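Local structure of uncharacterized hypothetical protein (Bacteroides vulgatus, 4FMR) at residues B[167-172]-B[228-233]; B[129-134]-B[215-220]; B[173-176]-B[181-184]. The protein is of unknown function but probably binds DNA, joining an HU/IHF-like domain to an immunoglobulin-like DUF4469 domain. One frame throughout, in Å; residues are numbered along the deposited sequence.

Contact 1: B[167-172]-B[228-233]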
ATOM      1  N   ASP B 167     -14.071 -30.788 -21.036  1.00 58.16           N
ATOM      2  CA  ASP B 167     -15.180 -29.843 -21.005  1.00 58.45           C
ATOM      3  C   ASP B 167     -14.725 -28.408 -21.407  1.00 62.97           C
ATOM      4  O   ASP B 167     -13.709 -27.914 -20.901  1.00 60.83           O
ATOM      5  CB  ASP B 167     -15.837 -29.834 -19.615  1.00 59.86           C
ATOM      6  CG  ASP B 167     -17.203 -29.197 -19.571  1.00 68.82           C
ATOM      7  OD1 ASP B 167     -17.300 -27.976 -19.831  1.00 66.90           O
ATOM      8  OD2 ASP B 167     -18.166 -29.896 -19.194  1.00 78.01           O
ATOM      9  N   PRO B 168     -15.481 -27.750 -22.328  1.00 61.17           N
ATOM     10  CA  PRO B 168     -15.100 -26.395 -22.783  1.00 59.76           C
ATOM     11  C   PRO B 168     -15.158 -25.311 -21.692  1.00 62.00           C
ATOM     12  O   PRO B 168     -14.575 -24.246 -21.912  1.00 60.67           O
ATOM     13  CB  PRO B 168     -16.128 -26.086 -23.881  1.00 62.37           C
ATOM     14  CG  PRO B 168     -16.655 -27.438 -24.316  1.00 68.91           C
ATOM     15  CD  PRO B 168     -16.674 -28.240 -23.056  1.00 64.55           C
ATOM     16  N   SER B 169     -15.841 -25.557 -20.540  1.00 57.84           N
ATOM     17  CA  SER B 169     -15.933 -24.583 -19.430  1.00 55.94           C
ATOM     18  C   SER B 169     -14.628 -24.528 -18.578  1.00 56.87           C
ATOM     19  O   SER B 169     -14.428 -23.568 -17.847  1.00 55.38           O
ATOM     20  CB  SER B 169     -17.115 -24.907 -18.521  1.00 59.71           C
ATOM     21  OG  SER B 169     -16.940 -26.166 -17.891  1.00 70.89           O
ATOM     22  N   VAL B 170     -13.768 -25.557 -18.675  1.00 51.90           N
ATOM     23  CA  VAL B 170     -12.506 -25.699 -17.937  1.00 50.51           C
ATOM     24  C   VAL B 170     -11.571 -24.517 -18.297  1.00 51.80           C
ATOM     25  O   VAL B 170     -11.468 -24.136 -19.455  1.00 51.26           O
ATOM     26  CB  VAL B 170     -11.898 -27.101 -18.260  1.00 55.55           C
ATOM     27  CG1 VAL B 170     -10.402 -27.183 -18.012  1.00 54.79           C
ATOM     28  CG2 VAL B 170     -12.642 -28.212 -17.524  1.00 56.36           C
ATOM     29  N   GLY B 171     -10.968 -23.910 -17.276  1.00 46.95           N
ATOM     30  CA  GLY B 171     -10.097 -22.758 -17.440  1.00 44.52           C
ATOM     31  C   GLY B 171     -10.251 -21.684 -16.383  1.00 46.72           C
ATOM     32  O   GLY B 171     -10.915 -21.877 -15.356  1.00 46.65           O
ATOM     33  N   VAL B 172      -9.594 -20.545 -16.625  1.00 41.72           N
ATOM     34  CA  VAL B 172      -9.610 -19.402 -15.723  1.00 39.17           C
ATOM     35  C   VAL B 172     -10.440 -18.293 -16.364  1.00 42.29           C
ATOM     36  O   VAL B 172     -10.266 -17.996 -17.545  1.00 41.76           O
ATOM     37  CB  VAL B 172      -8.192 -18.911 -15.320  1.00 40.38           C
ATOM     38  CG1 VAL B 172      -8.276 -17.916 -14.161  1.00 38.64           C
ATOM     39  CG2 VAL B 172      -7.295 -20.089 -14.943  1.00 40.09           C
ATOM     40  N   LYS B 228     -16.197 -36.213 -13.934  1.00 64.19           N
ATOM     41  CA  LYS B 228     -17.151 -36.163 -15.049  1.00 64.50           C
ATOM     42  C   LYS B 228     -17.629 -34.712 -15.232  1.00 65.18           C
ATOM     43  O   LYS B 228     -17.630 -34.185 -16.351  1.00 63.98           O
ATOM     44  CB  LYS B 228     -18.338 -37.126 -14.791  1.00 69.43           C
ATOM     45  CG  LYS B 228     -19.351 -37.199 -15.937  1.00 89.79           C
ATOM     46  CD  LYS B 228     -20.696 -37.808 -15.519  1.00106.84           C
ATOM     47  CE  LYS B 228     -21.588 -36.844 -14.760  1.00119.92           C
ATOM     48  NZ  LYS B 228     -22.890 -37.465 -14.403  1.00131.14           N
ATOM     49  N   THR B 229     -17.957 -34.062 -14.105  1.00 59.37           N
ATOM     50  CA  THR B 229     -18.470 -32.698 -14.045  1.00 56.44           C
ATOM     51  C   THR B 229     -17.370 -31.752 -13.522  1.00 55.64           C
ATOM     52  O   THR B 229     -16.729 -32.082 -12.517  1.00 54.76           O
ATOM     53  CB  THR B 229     -19.727 -32.712 -13.155  1.00 66.14           C
ATOM     54  OG1 THR B 229     -20.660 -33.660 -13.693  1.00 70.94           O
ATOM     55  CG2 THR B 229     -20.377 -31.341 -12.995  1.00 61.56           C
ATOM     56  N   PRO B 230     -17.157 -30.565 -14.160  1.00 49.30           N
ATOM     57  CA  PRO B 230     -16.135 -29.636 -13.650  1.00 47.08           C
ATOM     58  C   PRO B 230     -16.561 -28.941 -12.358  1.00 51.51           C
ATOM     59  O   PRO B 230     -17.753 -28.710 -12.123  1.00 51.18           O
ATOM     60  CB  PRO B 230     -15.966 -28.609 -14.786  1.00 46.93           C
ATOM     61  CG  PRO B 230     -16.773 -29.100 -15.926  1.00 52.53           C
ATOM     62  CD  PRO B 230     -17.816 -30.014 -15.361  1.00 50.35           C
ATOM     63  N   ARG B 231     -15.571 -28.606 -11.514  1.00 46.79           N
ATOM     64  CA  ARG B 231     -15.820 -27.902 -10.259  1.00 44.53           C
ATOM     65  C   ARG B 231     -15.068 -26.565 -10.326  1.00 46.19           C
ATOM     66  O   ARG B 231     -14.139 -26.413 -11.126  1.00 44.84           O
ATOM     67  CB  ARG B 231     -15.466 -28.750  -9.013  1.00 41.68           C
ATOM     68  CG  ARG B 231     -14.030 -29.280  -8.951  1.00 50.80           C
ATOM     69  CD  ARG B 231     -13.780 -30.014  -7.644  1.00 54.94           C
ATOM     70  NE  ARG B 231     -12.369 -30.358  -7.484  1.00 58.75           N
ATOM     71  CZ  ARG B 231     -11.865 -31.002  -6.438  1.00 73.53           C
ATOM     72  NH1 ARG B 231     -12.652 -31.385  -5.441  1.00 70.31           N
ATOM     73  NH2 ARG B 231     -10.568 -31.269  -6.380  1.00 60.56           N
ATOM     74  N   SER B 232     -15.512 -25.596  -9.524  1.00 41.38           N
ATOM     75  CA  SER B 232     -15.023 -24.225  -9.515  1.00 39.50           C
ATOM     76  C   SER B 232     -14.717 -23.730  -8.145  1.00 42.95           C
ATOM     77  O   SER B 232     -15.426 -24.055  -7.191  1.00 43.15           O
ATOM     78  CB  SER B 232     -16.071 -23.291 -10.121  1.00 41.95           C
ATOM     79  OG  SER B 232     -16.253 -23.596 -11.491  1.00 56.10           O
ATOM     80  N   THR B 233     -13.670 -22.903  -8.060  1.00 38.44           N
ATOM     81  CA  THR B 233     -13.251 -22.225  -6.850  1.00 37.66           C
ATOM     82  C   THR B 233     -12.884 -20.806  -7.295  1.00 42.06           C
ATOM     83  O   THR B 233     -12.410 -20.585  -8.420  1.00 40.20           O
ATOM     84  CB  THR B 233     -12.170 -22.994  -6.078  1.00 46.17           C
ATOM     85  OG1 THR B 233     -12.093 -22.398  -4.785  1.00 45.15           O
ATOM     86  CG2 THR B 233     -10.779 -22.979  -6.765  1.00 43.88           C
TER
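The flat carboxylate of Asp167 has the ring of Pro230 over one of its faces. Pro230 CG sits almost straight above the carboxyl carbon, 3.7 Å from Asp167 CG, and is as near to OD2 (3.6 Å), with CD a little farther from that oxygen; the two side chains cross at about a right angle. On this same side Ser169 OG reaches Asp167 OD1 over 2.7 Å, well above the carboxylate plane, and along the rim the backbone N of Ser169 takes the anti lone pair of OD1 at 2.9 Å in a nearly straight bond (166°). Two donors on one oxygen fix the rotation of the group, and the face it offers the proline is thereby set. The serine hydroxyl can serve both roles because chi1 of 64° places OG between the backbone N and the carbonyl carbon; from there it also touches Pro230 CG at 3.5 Å. Val170 adds an apolar flank, CG2 lying 4.3 Å from Pro230 CB.

No hydrogen bond links the two segments, and a proline, lacking an N-H and carrying a compact ring, suits a place where the segments meet by packing. Asp167 starts a type I turn closed by Val170 N on Asp167 O (3.2 Å), and Pro168 fits the second position with its restricted phi. After the turn, Gly171 adopts backbone angles at which a side chain would strike the carbonyl oxygen of Val170. Gln218 lies against both Val170 and Pro230 and its OE1 accepts from Asp167 N. The arrangement is an Asx turn within a type I turn, packed across the end of strand 209-217 where strands 171-176 and 231-240 flank it in one sheet of the Ig-like domain.

Contact 2: B[129-134]-B[215-220]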
ATOM      1  N   THR B 129     -13.103 -27.864   2.096  1.00 77.14           N
ATOM      2  CA  THR B 129     -12.673 -28.638   0.929  1.00 76.17           C
ATOM      3  C   THR B 129     -11.174 -28.456   0.655  1.00 75.64           C
ATOM      4  O   THR B 129     -10.588 -27.454   1.071  1.00 75.25           O
ATOM      5  CB  THR B 129     -13.507 -28.239  -0.313  1.00 86.26           C
ATOM      6  OG1 THR B 129     -13.194 -29.115  -1.397  1.00 90.17           O
ATOM      7  CG2 THR B 129     -13.314 -26.776  -0.736  1.00 81.45           C
ATOM      8  N   LYS B 130     -10.566 -29.422  -0.056  1.00 68.90           N
ATOM      9  CA  LYS B 130      -9.158 -29.347  -0.447  1.00 66.84           C
ATOM     10  C   LYS B 130      -9.047 -28.887  -1.933  1.00 63.42           C
ATOM     11  O   LYS B 130      -8.257 -29.422  -2.710  1.00 64.06           O
ATOM     12  CB  LYS B 130      -8.426 -30.686  -0.189  1.00 72.10           C
ATOM     13  CG  LYS B 130      -7.870 -30.811   1.242  1.00 97.07           C
ATOM     14  CD  LYS B 130      -6.717 -29.818   1.514  1.00112.49           C
ATOM     15  CE  LYS B 130      -6.340 -29.690   2.971  1.00125.58           C
ATOM     16  NZ  LYS B 130      -5.288 -28.656   3.175  1.00130.06           N
ATOM     17  N   PHE B 131      -9.854 -27.874  -2.297  1.00 52.59           N
ATOM     18  CA  PHE B 131      -9.911 -27.236  -3.608  1.00 48.68           C
ATOM     19  C   PHE B 131     -10.280 -25.784  -3.400  1.00 51.21           C
ATOM     20  O   PHE B 131     -11.459 -25.441  -3.238  1.00 51.29           O
ATOM     21  CB  PHE B 131     -10.890 -27.945  -4.556  1.00 49.56           C
ATOM     22  CG  PHE B 131     -11.110 -27.260  -5.886  1.00 47.49           C
ATOM     23  CD1 PHE B 131     -10.043 -26.994  -6.737  1.00 48.56           C
ATOM     24  CD2 PHE B 131     -12.394 -26.958  -6.326  1.00 47.29           C
ATOM     25  CE1 PHE B 131     -10.251 -26.390  -7.985  1.00 47.78           C
ATOM     26  CE2 PHE B 131     -12.602 -26.378  -7.582  1.00 48.47           C
ATOM     27  CZ  PHE B 131     -11.532 -26.105  -8.405  1.00 45.97           C
ATOM     28  N   TYR B 132      -9.250 -24.930  -3.368  1.00 45.54           N
ATOM     29  CA  TYR B 132      -9.397 -23.514  -3.101  1.00 43.77           C
ATOM     30  C   TYR B 132      -8.155 -22.745  -3.519  1.00 44.89           C
ATOM     31  O   TYR B 132      -7.087 -23.332  -3.711  1.00 44.29           O
ATOM     32  CB  TYR B 132      -9.670 -23.283  -1.586  1.00 44.44           C
ATOM     33  CG  TYR B 132      -8.556 -23.768  -0.679  1.00 45.94           C
ATOM     34  CD1 TYR B 132      -7.434 -22.979  -0.436  1.00 46.48           C
ATOM     35  CD2 TYR B 132      -8.623 -25.014  -0.061  1.00 48.25           C
ATOM     36  CE1 TYR B 132      -6.394 -23.433   0.375  1.00 46.92           C
ATOM     37  CE2 TYR B 132      -7.593 -25.474   0.756  1.00 49.37           C
ATOM     38  CZ  TYR B 132      -6.493 -24.666   0.996  1.00 56.15           C
ATOM     39  OH  TYR B 132      -5.478 -25.110   1.815  1.00 62.18           O
ATOM     40  N   ILE B 133      -8.321 -21.423  -3.615  1.00 39.12           N
ATOM     41  CA  ILE B 133      -7.295 -20.428  -3.863  1.00 37.87           C
ATOM     42  C   ILE B 133      -6.926 -19.860  -2.487  1.00 44.91           C
ATOM     43  O   ILE B 133      -7.780 -19.250  -1.840  1.00 43.37           O
ATOM     44  CB  ILE B 133      -7.788 -19.341  -4.872  1.00 38.54           C
ATOM     45  CG1 ILE B 133      -8.188 -19.958  -6.242  1.00 37.78           C
ATOM     46  CG2 ILE B 133      -6.737 -18.241  -5.012  1.00 36.40           C
ATOM     47  CD1 ILE B 133      -9.020 -19.049  -7.216  1.00 38.19           C
ATOM     48  N   GLY B 134      -5.700 -20.135  -2.034  1.00 44.22           N
ATOM     49  CA  GLY B 134      -5.184 -19.714  -0.733  1.00 44.49           C
ATOM     50  C   GLY B 134      -4.618 -18.311  -0.722  1.00 47.85           C
ATOM     51  O   GLY B 134      -4.992 -17.481   0.114  1.00 47.21           O
ATOM     52  N   VAL B 215     -11.382 -20.528 -11.097  1.00 36.90           N
ATOM     53  CA  VAL B 215     -10.639 -21.678 -11.605  1.00 35.95           C
ATOM     54  C   VAL B 215     -11.653 -22.801 -11.755  1.00 39.53           C
ATOM     55  O   VAL B 215     -12.206 -23.237 -10.750  1.00 36.95           O
ATOM     56  CB  VAL B 215      -9.423 -22.093 -10.711  1.00 38.78           C
ATOM     57  CG1 VAL B 215      -8.831 -23.434 -11.171  1.00 38.79           C
ATOM     58  CG2 VAL B 215      -8.340 -21.010 -10.678  1.00 36.69           C
ATOM     59  N   THR B 216     -11.937 -23.227 -12.997  1.00 38.83           N
ATOM     60  CA  THR B 216     -12.872 -24.325 -13.292  1.00 39.81           C
ATOM     61  C   THR B 216     -12.050 -25.500 -13.844  1.00 47.43           C
ATOM     62  O   THR B 216     -11.249 -25.319 -14.775  1.00 47.15           O
ATOM     63  CB  THR B 216     -13.980 -23.872 -14.243  1.00 44.26           C
ATOM     64  OG1 THR B 216     -14.638 -22.749 -13.678  1.00 42.71           O
ATOM     65  CG2 THR B 216     -14.992 -24.973 -14.542  1.00 40.50           C
ATOM     66  N   THR B 217     -12.213 -26.694 -13.250  1.00 45.29           N
ATOM     67  CA  THR B 217     -11.399 -27.825 -13.678  1.00 46.09           C
ATOM     68  C   THR B 217     -12.084 -29.153 -13.377  1.00 51.89           C
ATOM     69  O   THR B 217     -12.956 -29.223 -12.503  1.00 52.41           O
ATOM     70  CB  THR B 217      -9.994 -27.745 -12.991  1.00 46.98           C
ATOM     71  OG1 THR B 217      -9.113 -28.724 -13.546  1.00 45.63           O
ATOM     72  CG2 THR B 217     -10.053 -27.849 -11.460  1.00 43.94           C
ATOM     73  N   GLN B 218     -11.665 -30.212 -14.105  1.00 48.32           N
ATOM     74  CA  GLN B 218     -12.136 -31.588 -13.903  1.00 49.67           C
ATOM     75  C   GLN B 218     -11.023 -32.425 -13.224  1.00 57.08           C
ATOM     76  O   GLN B 218     -11.131 -33.651 -13.118  1.00 58.30           O
ATOM     77  CB  GLN B 218     -12.589 -32.216 -15.229  1.00 51.25           C
ATOM     78  CG  GLN B 218     -13.905 -31.645 -15.706  1.00 54.78           C
ATOM     79  CD  GLN B 218     -14.237 -32.018 -17.120  1.00 65.47           C
ATOM     80  OE1 GLN B 218     -13.650 -31.506 -18.078  1.00 55.16           O
ATOM     81  NE2 GLN B 218     -15.242 -32.857 -17.281  1.00 56.73           N
ATOM     82  N   TYR B 219      -9.959 -31.744 -12.761  1.00 54.33           N
ATOM     83  CA  TYR B 219      -8.837 -32.345 -12.051  1.00 55.63           C
ATOM     84  C   TYR B 219      -9.284 -32.715 -10.645  1.00 65.67           C
ATOM     85  O   TYR B 219      -9.729 -31.843  -9.895  1.00 64.79           O
ATOM     86  CB  TYR B 219      -7.622 -31.385 -12.017  1.00 53.74           C
ATOM     87  CG  TYR B 219      -6.445 -31.912 -11.219  1.00 52.96           C
ATOM     88  CD1 TYR B 219      -5.590 -32.879 -11.748  1.00 54.99           C
ATOM     89  CD2 TYR B 219      -6.193 -31.453  -9.929  1.00 52.55           C
ATOM     90  CE1 TYR B 219      -4.522 -33.386 -11.006  1.00 56.39           C
ATOM     91  CE2 TYR B 219      -5.123 -31.941  -9.182  1.00 54.00           C
ATOM     92  CZ  TYR B 219      -4.286 -32.905  -9.724  1.00 63.64           C
ATOM     93  OH  TYR B 219      -3.239 -33.381  -8.967  1.00 65.60           O
ATOM     94  N   ARG B 220      -9.145 -34.003 -10.292  1.00 67.84           N
ATOM     95  CA  ARG B 220      -9.519 -34.583  -8.997  1.00 70.76           C
ATOM     96  C   ARG B 220      -8.375 -34.484  -7.983  1.00 79.05           C
ATOM     97  O   ARG B 220      -7.207 -34.676  -8.354  1.00 78.15           O
ATOM     98  CB  ARG B 220      -9.896 -36.063  -9.201  1.00 74.06           C
ATOM     99  CG  ARG B 220     -10.580 -36.720  -8.002  1.00 84.75           C
ATOM    100  CD  ARG B 220     -10.698 -38.229  -8.154  1.00 91.38           C
ATOM    101  NE  ARG B 220     -11.419 -38.633  -9.365  1.00 90.29           N
ATOM    102  CZ  ARG B 220     -12.742 -38.748  -9.457  1.00 94.66           C
ATOM    103  NH1 ARG B 220     -13.514 -38.474  -8.412  1.00 73.84           N
ATOM    104  NH2 ARG B 220     -13.302 -39.131 -10.599  1.00 77.30           N
TER
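Thr217 OG1 is gripped from several directions while the methyl of the same side chain meets Phe131 across the contact. The hydroxyl accepts from Tyr219 N, two residues on, at 3.2 Å and 158°, which makes an ST turn where strand 209-217 ends; it is also bonded to the carbonyl oxygen of Thr162 and the backbone N of Ala164, so a neighbouring loop is tied to the same point. This is the interior of an Ig-like beta sandwich: strand 132-138 belongs to a four-stranded sheet, strand 209-217 to the opposing mixed sheet, and their chains stay well apart, with 8.5 Å between the CA atoms of Ile133 and Val215.

Threonine suits its place because its two branches do different work. With chi1 at -171°, OG1 lies opposite the backbone N and serves the turn, whereas CG2 is left to meet the aromatic ring obliquely, equally near Phe131 CE1 and CZ at 3.8 Å. A valine here would probably leave Tyr219 N, Ala164 N and the carbonyl of Thr162 without their shared partner, slackening the turn and the loop.

Phe131, just ahead of its strand, spans the gap between the sheets. Its CG lies anti to the backbone N (chi1 174°), which carries the ring toward the opposite strand, where CZ also comes 3.8 Å from Val215 O, obliquely to the ring. Arg231 makes a cation-pi contact with the same ring, so an aromatic group here serves both apolar and charged neighbours. Deeper in, branched aliphatic residues fill the interior: Ile133, packed also against Phe146 and Leu156, stretches its delta methyl across, and Ile133 CD1 meets Val215 CG2 at 4.0 Å.

Contact 3: B[173-176]-B[181-184]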
ATOM      1  N   THR B 173     -11.373 -17.723 -15.572  1.00 37.72           N
ATOM      2  CA  THR B 173     -12.257 -16.625 -15.944  1.00 36.19           C
ATOM      3  C   THR B 173     -12.162 -15.479 -14.941  1.00 38.28           C
ATOM      4  O   THR B 173     -11.840 -15.677 -13.762  1.00 36.03           O
ATOM      5  CB  THR B 173     -13.733 -17.086 -16.054  1.00 40.73           C
ATOM      6  OG1 THR B 173     -14.137 -17.654 -14.817  1.00 43.72           O
ATOM      7  CG2 THR B 173     -13.989 -18.065 -17.204  1.00 38.03           C
ATOM      8  N   LEU B 174     -12.477 -14.283 -15.424  1.00 35.92           N
ATOM      9  CA  LEU B 174     -12.574 -13.051 -14.640  1.00 35.52           C
ATOM     10  C   LEU B 174     -13.914 -12.433 -14.893  1.00 37.48           C
ATOM     11  O   LEU B 174     -14.250 -12.173 -16.047  1.00 36.92           O
ATOM     12  CB  LEU B 174     -11.465 -12.062 -14.997  1.00 35.42           C
ATOM     13  CG  LEU B 174     -10.042 -12.565 -14.796  1.00 40.68           C
ATOM     14  CD1 LEU B 174      -9.133 -11.928 -15.808  1.00 41.05           C
ATOM     15  CD2 LEU B 174      -9.573 -12.319 -13.380  1.00 41.33           C
ATOM     16  N   ALA B 175     -14.701 -12.244 -13.841  1.00 33.66           N
ATOM     17  CA  ALA B 175     -16.014 -11.627 -13.970  1.00 33.21           C
ATOM     18  C   ALA B 175     -15.958 -10.246 -13.343  1.00 34.94           C
ATOM     19  O   ALA B 175     -15.622 -10.118 -12.165  1.00 32.37           O
ATOM     20  CB  ALA B 175     -17.093 -12.498 -13.320  1.00 33.99           C
ATOM     21  N   SER B 176     -16.231  -9.214 -14.145  1.00 32.35           N
ATOM     22  CA  SER B 176     -16.220  -7.806 -13.731  1.00 31.77           C
ATOM     23  C   SER B 176     -17.282  -7.502 -12.643  1.00 36.22           C
ATOM     24  O   SER B 176     -18.454  -7.756 -12.867  1.00 36.85           O
ATOM     25  CB  SER B 176     -16.478  -6.920 -14.950  1.00 34.46           C
ATOM     26  OG  SER B 176     -16.600  -5.567 -14.545  1.00 43.54           O
ATOM     27  N   THR B 181     -19.416  -8.838 -16.819  1.00 37.90           N
ATOM     28  CA  THR B 181     -18.806  -9.353 -18.045  1.00 37.80           C
ATOM     29  C   THR B 181     -17.691 -10.333 -17.674  1.00 39.38           C
ATOM     30  O   THR B 181     -16.845 -10.047 -16.818  1.00 36.46           O
ATOM     31  CB  THR B 181     -18.322  -8.185 -18.897  1.00 49.50           C
ATOM     32  OG1 THR B 181     -19.437  -7.335 -19.125  1.00 54.24           O
ATOM     33  CG2 THR B 181     -17.722  -8.621 -20.233  1.00 49.82           C
ATOM     34  N   VAL B 182     -17.741 -11.513 -18.298  1.00 37.91           N
ATOM     35  CA  VAL B 182     -16.784 -12.583 -18.050  1.00 37.51           C
ATOM     36  C   VAL B 182     -15.738 -12.570 -19.177  1.00 42.58           C
ATOM     37  O   VAL B 182     -16.093 -12.491 -20.350  1.00 43.30           O
ATOM     38  CB  VAL B 182     -17.467 -13.976 -17.894  1.00 41.98           C
ATOM     39  CG1 VAL B 182     -16.434 -15.073 -17.678  1.00 41.97           C
ATOM     40  CG2 VAL B 182     -18.485 -13.981 -16.744  1.00 41.49           C
ATOM     41  N   THR B 183     -14.459 -12.616 -18.799  1.00 39.36           N
ATOM     42  CA  THR B 183     -13.318 -12.705 -19.709  1.00 39.56           C
ATOM     43  C   THR B 183     -12.670 -14.045 -19.460  1.00 45.25           C
ATOM     44  O   THR B 183     -12.189 -14.284 -18.351  1.00 45.23           O
ATOM     45  CB  THR B 183     -12.298 -11.522 -19.513  1.00 44.53           C
ATOM     46  OG1 THR B 183     -12.927 -10.254 -19.676  1.00 44.33           O
ATOM     47  CG2 THR B 183     -11.076 -11.619 -20.447  1.00 42.51           C
ATOM     48  N   LYS B 184     -12.639 -14.918 -20.458  1.00 43.13           N
ATOM     49  CA  LYS B 184     -11.945 -16.159 -20.251  1.00 43.52           C
ATOM     50  C   LYS B 184     -10.501 -16.003 -20.722  1.00 49.18           C
ATOM     51  O   LYS B 184     -10.245 -15.543 -21.833  1.00 51.67           O
ATOM     52  CB  LYS B 184     -12.633 -17.351 -20.928  1.00 46.94           C
ATOM     53  CG  LYS B 184     -11.995 -18.678 -20.478  1.00 48.35           C
ATOM     54  CD  LYS B 184     -12.799 -19.872 -20.865  1.00 59.17           C
ATOM     55  CE  LYS B 184     -12.055 -21.123 -20.510  1.00 75.57           C
ATOM     56  NZ  LYS B 184     -12.709 -22.316 -21.089  1.00 90.76           N
TER
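Leu174 and Thr183 form the central hydrogen-bonded pair of an antiparallel beta hairpin, in which strands 171-176 and 182-184 run at 162° to each other at the margin of the Ig-like domain's mixed sheet. Their two backbone bonds are Leu174 N to Thr183 O at 2.9 Å and Thr183 N to Leu174 O at 2.8 Å. Toward the turn a third, Ser176 N to Thr181 O, is also 2.9 Å long and almost straight at 172°. Weaker CA-H...O contacts reinforce these, as from Val182 CA to Leu174 O at 3.3 Å.

Apolar contacts occupy the face that carries Thr173, Ala175, Val182 and Lys184. Val182 divides its methyls: CG1 lies 3.7 Å from Thr173 CB, and CG2 reaches Ala175 CB at 4.0 Å, so a beta-branched residue covers two neighbours. On the other face Leu174 is buried, packing on Leu213 and Ile237, as a large aliphatic side chain suits the sandwich interior.

Polar ends serve the surroundings. Ser176 OG bonds to Thr179 N within the turn. The extended chain of Lys184 rests its CG on Thr173 CG2 at 3.9 Å and carries NZ to Val170 O.

All three contacts involve the mixed sheet of the Ig-like domain, where the order across is 147-149, 231-240, 209-217, 171-176, 182-184. Contact 3 is the hairpin at the 182-184 margin; contact 1 brings together the segments that flank the end of 209-217; contact 2 joins that strand to 132-138 of the facing sheet. Centres of contacts 1 and 2 lie about 9 Å apart, of 1 and 3 about 14 Å, and of 2 and 3 about 18 Å. Along the chain 129-134 comes first, then 167-172, the hairpin, 215-220 and 228-233, so contacts 1 and 2 interlock. Thr216 OG1 hydrogen-bonds Ser232 OG between them; the crossed order brings distant sequence together in one domain.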